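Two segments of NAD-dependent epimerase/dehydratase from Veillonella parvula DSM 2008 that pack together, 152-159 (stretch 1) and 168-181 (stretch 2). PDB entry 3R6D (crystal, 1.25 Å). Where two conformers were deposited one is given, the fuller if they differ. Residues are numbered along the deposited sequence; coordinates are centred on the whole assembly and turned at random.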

# COMPACT_ATOMS: atom_id res chain seq x y z
N LEU A 152 -4.91 -0.01 -3.39
CA LEU A 152 -5.34 1.29 -2.86
C LEU A 152 -4.81 2.36 -3.78
O LEU A 152 -3.60 2.55 -3.89
CB LEU A 152 -4.84 1.47 -1.40
CG LEU A 152 -5.35 0.37 -0.44
CD1 LEU A 152 -4.71 0.64 0.92
CD2 LEU A 152 -6.84 0.35 -0.38
N ARG A 153 -5.71 3.03 -4.50
CA ARG A 153 -5.34 4.12 -5.40
C ARG A 153 -5.26 5.42 -4.63
O ARG A 153 -6.30 5.98 -4.27
CB ARG A 153 -6.33 4.24 -6.56
CG ARG A 153 -6.31 3.06 -7.52
CD ARG A 153 -7.42 3.13 -8.54
NE ARG A 153 -8.71 2.75 -7.98
CZ ARG A 153 -9.79 3.53 -7.93
NH1 ARG A 153 -9.72 4.84 -8.24
NH2 ARG A 153 -10.95 3.02 -7.50
N LEU A 154 -4.04 5.88 -4.33
CA LEU A 154 -3.88 7.06 -3.47
C LEU A 154 -3.77 8.30 -4.29
O LEU A 154 -3.03 8.33 -5.28
CB LEU A 154 -2.65 6.92 -2.57
CG LEU A 154 -2.57 5.62 -1.75
CD1 LEU A 154 -1.41 5.71 -0.77
CD2 LEU A 154 -3.88 5.35 -0.99
N THR A 155 -4.47 9.36 -3.85
CA THR A 155 -4.25 10.70 -4.38
C THR A 155 -2.99 11.30 -3.70
O THR A 155 -2.23 10.57 -3.09
CB THR A 155 -5.53 11.50 -4.29
OG1 THR A 155 -5.33 12.76 -4.96
CG2 THR A 155 -5.99 11.73 -2.84
N TRP A 156 -2.76 12.60 -3.89
CA TRP A 156 -1.46 13.19 -3.50
C TRP A 156 -1.28 13.22 -1.99
O TRP A 156 -2.16 13.68 -1.28
CB TRP A 156 -1.38 14.61 -4.09
CG TRP A 156 -1.11 14.55 -5.59
CD1 TRP A 156 -2.04 14.51 -6.61
CD2 TRP A 156 0.16 14.42 -6.20
NE1 TRP A 156 -1.40 14.39 -7.82
CE2 TRP A 156 -0.04 14.32 -7.60
CE3 TRP A 156 1.47 14.39 -5.70
CZ2 TRP A 156 1.03 14.21 -8.50
CZ3 TRP A 156 2.54 14.29 -6.59
CH2 TRP A 156 2.32 14.21 -7.99
N LEU A 157 -0.13 12.74 -1.53
CA LEU A 157 0.07 12.50 -0.10
C LEU A 157 0.72 13.67 0.64
O LEU A 157 1.51 14.42 0.09
CB LEU A 157 0.97 11.29 0.11
CG LEU A 157 0.38 9.98 -0.38
CD1 LEU A 157 1.44 8.86 -0.39
CD2 LEU A 157 -0.81 9.55 0.51
N TYR A 158 0.39 13.80 1.92
CA TYR A 158 1.07 14.72 2.80
C TYR A 158 0.95 14.15 4.22
O TYR A 158 0.24 13.16 4.44
CB TYR A 158 0.49 16.14 2.65
CG TYR A 158 -0.91 16.34 3.20
CD1 TYR A 158 -1.11 17.05 4.38
CD2 TYR A 158 -2.04 15.81 2.55
CE1 TYR A 158 -2.38 17.26 4.89
CE2 TYR A 158 -3.32 16.01 3.05
CZ TYR A 158 -3.49 16.76 4.22
OH TYR A 158 -4.77 16.98 4.72
N ASN A 159 1.66 14.77 5.16
CA ASN A 159 1.65 14.33 6.55
C ASN A 159 0.95 15.32 7.43
O ASN A 159 1.30 16.50 7.44
CB ASN A 159 3.08 14.13 7.06
CG ASN A 159 3.81 13.05 6.31
OD1 ASN A 159 3.20 12.06 5.90
ND2 ASN A 159 5.10 13.21 6.14
N LEU A 168 -13.53 6.14 0.74
CA LEU A 168 -13.16 5.09 -0.21
C LEU A 168 -13.94 5.31 -1.49
O LEU A 168 -15.14 5.55 -1.46
CB LEU A 168 -13.46 3.71 0.39
CG LEU A 168 -12.71 3.38 1.68
CD1 LEU A 168 -13.03 2.01 2.21
CD2 LEU A 168 -11.20 3.49 1.47
N ILE A 169 -13.24 5.25 -2.61
CA ILE A 169 -13.80 5.57 -3.92
C ILE A 169 -13.83 4.32 -4.79
O ILE A 169 -12.77 3.82 -5.19
CB ILE A 169 -12.98 6.69 -4.63
CG1 ILE A 169 -12.83 7.92 -3.75
CG2 ILE A 169 -13.62 7.06 -5.99
CD1 ILE A 169 -14.05 8.63 -3.42
N PRO A 170 -15.03 3.80 -5.06
CA PRO A 170 -15.07 2.53 -5.77
C PRO A 170 -14.56 2.61 -7.20
O PRO A 170 -14.45 3.71 -7.78
CB PRO A 170 -16.56 2.13 -5.70
CG PRO A 170 -17.30 3.21 -5.22
CD PRO A 170 -16.36 4.25 -4.60
N GLU A 171 -14.28 1.45 -7.79
CA GLU A 171 -13.87 1.38 -9.17
C GLU A 171 -14.93 2.01 -10.05
O GLU A 171 -16.12 1.69 -9.90
CB GLU A 171 -13.72 -0.09 -9.59
CG GLU A 171 -12.75 -0.78 -8.74
CD GLU A 171 -12.34 -2.12 -9.29
OE1 GLU A 171 -12.20 -2.32 -10.51
OE2 GLU A 171 -12.13 -3.01 -8.45
N GLY A 172 -14.47 2.86 -10.98
CA GLY A 172 -15.38 3.54 -11.92
C GLY A 172 -16.00 4.84 -11.40
O GLY A 172 -16.64 5.56 -12.18
N ALA A 173 -15.89 5.13 -10.11
CA ALA A 173 -16.45 6.37 -9.57
C ALA A 173 -15.50 7.55 -9.83
O ALA A 173 -14.28 7.40 -9.93
CB ALA A 173 -16.70 6.21 -8.12
N GLN A 174 -16.07 8.74 -9.95
CA GLN A 174 -15.26 9.96 -9.98
C GLN A 174 -14.40 10.02 -8.75
O GLN A 174 -14.87 9.74 -7.65
CB GLN A 174 -16.16 11.19 -9.89
CG GLN A 174 -17.14 11.30 -11.00
CD GLN A 174 -18.04 12.48 -10.85
OE1 GLN A 174 -17.60 13.57 -10.48
NE2 GLN A 174 -19.30 12.29 -11.19
N PHE A 175 -13.14 10.40 -8.93
CA PHE A 175 -12.22 10.59 -7.81
C PHE A 175 -11.81 12.07 -7.84
O PHE A 175 -10.93 12.47 -8.60
CB PHE A 175 -11.00 9.68 -8.00
CG PHE A 175 -10.11 9.51 -6.78
CD1 PHE A 175 -9.50 8.30 -6.55
CD2 PHE A 175 -9.73 10.58 -5.97
CE1 PHE A 175 -8.66 8.10 -5.50
CE2 PHE A 175 -8.87 10.36 -4.88
CZ PHE A 175 -8.34 9.09 -4.65
N ASN A 176 -12.48 12.88 -7.02
CA ASN A 176 -12.28 14.31 -7.08
C ASN A 176 -11.37 14.86 -5.99
O ASN A 176 -11.03 16.06 -6.00
CB ASN A 176 -13.64 15.00 -7.06
CG ASN A 176 -14.47 14.68 -8.29
OD1 ASN A 176 -15.67 14.36 -8.22
ND2 ASN A 176 -13.84 14.74 -9.42
N ASP A 177 -10.95 14.02 -5.06
CA ASP A 177 -10.11 14.48 -3.94
C ASP A 177 -8.66 14.65 -4.39
O ASP A 177 -8.04 13.67 -4.86
CB ASP A 177 -10.17 13.49 -2.77
CG ASP A 177 -11.54 13.34 -2.18
OD1 ASP A 177 -12.42 14.24 -2.34
OD2 ASP A 177 -11.77 12.27 -1.53
N ALA A 178 -8.11 15.85 -4.18
CA ALA A 178 -6.78 16.20 -4.65
C ALA A 178 -5.68 15.80 -3.68
O ALA A 178 -4.50 15.90 -4.03
CB ALA A 178 -6.69 17.69 -4.94
N GLN A 179 -6.05 15.32 -2.48
CA GLN A 179 -5.04 14.99 -1.48
C GLN A 179 -5.58 14.04 -0.46
O GLN A 179 -6.80 13.88 -0.33
CB GLN A 179 -4.53 16.26 -0.77
CG GLN A 179 -5.65 16.91 0.05
CD GLN A 179 -5.29 18.29 0.52
OE1 GLN A 179 -4.57 19.01 -0.16
NE2 GLN A 179 -5.77 18.67 1.71
N VAL A 180 -4.67 13.42 0.30
CA VAL A 180 -5.03 12.60 1.44
C VAL A 180 -3.77 12.49 2.31
O VAL A 180 -2.65 12.45 1.80
CB VAL A 180 -5.57 11.20 1.00
CG1 VAL A 180 -4.48 10.37 0.36
CG2 VAL A 180 -6.19 10.45 2.18
N SER A 181 -3.96 12.47 3.62
CA SER A 181 -2.81 12.34 4.51
C SER A 181 -2.34 10.88 4.61
O SER A 181 -3.13 9.93 4.48
CB SER A 181 -3.07 12.89 5.90
OG SER A 181 -3.86 11.98 6.64
O HOH W 1 -12.43 5.59 -8.95

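The shortest direct hydrogen bond between the two segments runs from a side chain to the backbone. Thr 155 OG1 donates to Asp 177 O at 2.9 Å, and the direction is clear because a carbonyl oxygen can only accept. With chi1 at -173° (t), the hydroxyl reaches the loop that precedes the second strand, so this residue fastens stretch 2 just before the two backbones come into register.

Beyond that point the chains run alongside each other in the same direction, their axes approaching to 4.7 Å with 35° between the N-to-C directions. The pairing of Leu 157 with Val 180 (CA to CA 5.3 Å) and of Tyr 158 with Ser 181 (4.9 Å) is parallel. Val 180 supplies both backbone bonds: its N donates to Trp 156 O at 3.0 Å with an N-H...O angle of 152°, and its O accepts from Tyr 158 N at 3.3 Å and 143°, a weak bond by both length and angle. One residue of stretch 2 thus bonds to the residues before and after its partner Leu 157, the pattern expected of a parallel bridge. Three CA-H...O contacts supplement this ladder. Leu 157 CA lies 3.3 Å from Val 180 O with an angle of 161° at the hydrogen, the straightest of the three; Gln 179 CA to Trp 156 O and Ser 181 CA to Tyr 158 O are each 3.2 Å, at 133° and 137°.

A second polar cluster surrounds the guanidinium of Arg 153. A water accepts from Arg 153 NH1 at 2.9 Å and donates to Pro 170 O at 3.0 Å and to Ala 173 O at 2.8 Å, linking the arginine to both ends of a type II turn. That turn is itself closed by Ala 173 N donating to Pro 170 O at 3.1 Å. Its third residue, Gly 172, has phi/psi of 86/-12, where a CB would be jammed against the preceding carbonyl oxygen. Arg 153 NH2 also comes within 3.0 Å of Ile 169 O, although the geometry leaves open whether this is a hydrogen bond.

Packing fills the space between these polar sites. The Phe 175 ring presents its edge to the backbone of stretch 1, with CE1 3.4 Å from Arg 153 O, while its CE2 lies 3.6 Å from Thr 155 CB. The methyl of Thr 155 meets the other chain too: CG2 is 3.3 Å from Gln 179 C and 3.8 Å from Val 180 CG1. On the sheet face shared by Leu 157 and Val 180, the apolar contact is CD2 of Leu 157 to CG1 of Val 180, 3.8 Å. The other face carries Tyr 158 and Ser 181; Ser 181 CA sits over one face of the tyrosine ring, and Tyr 158 CE2 is 4.2 Å from Ser 181 CB. Altogether the contact buries 695 Å², summed over both sides.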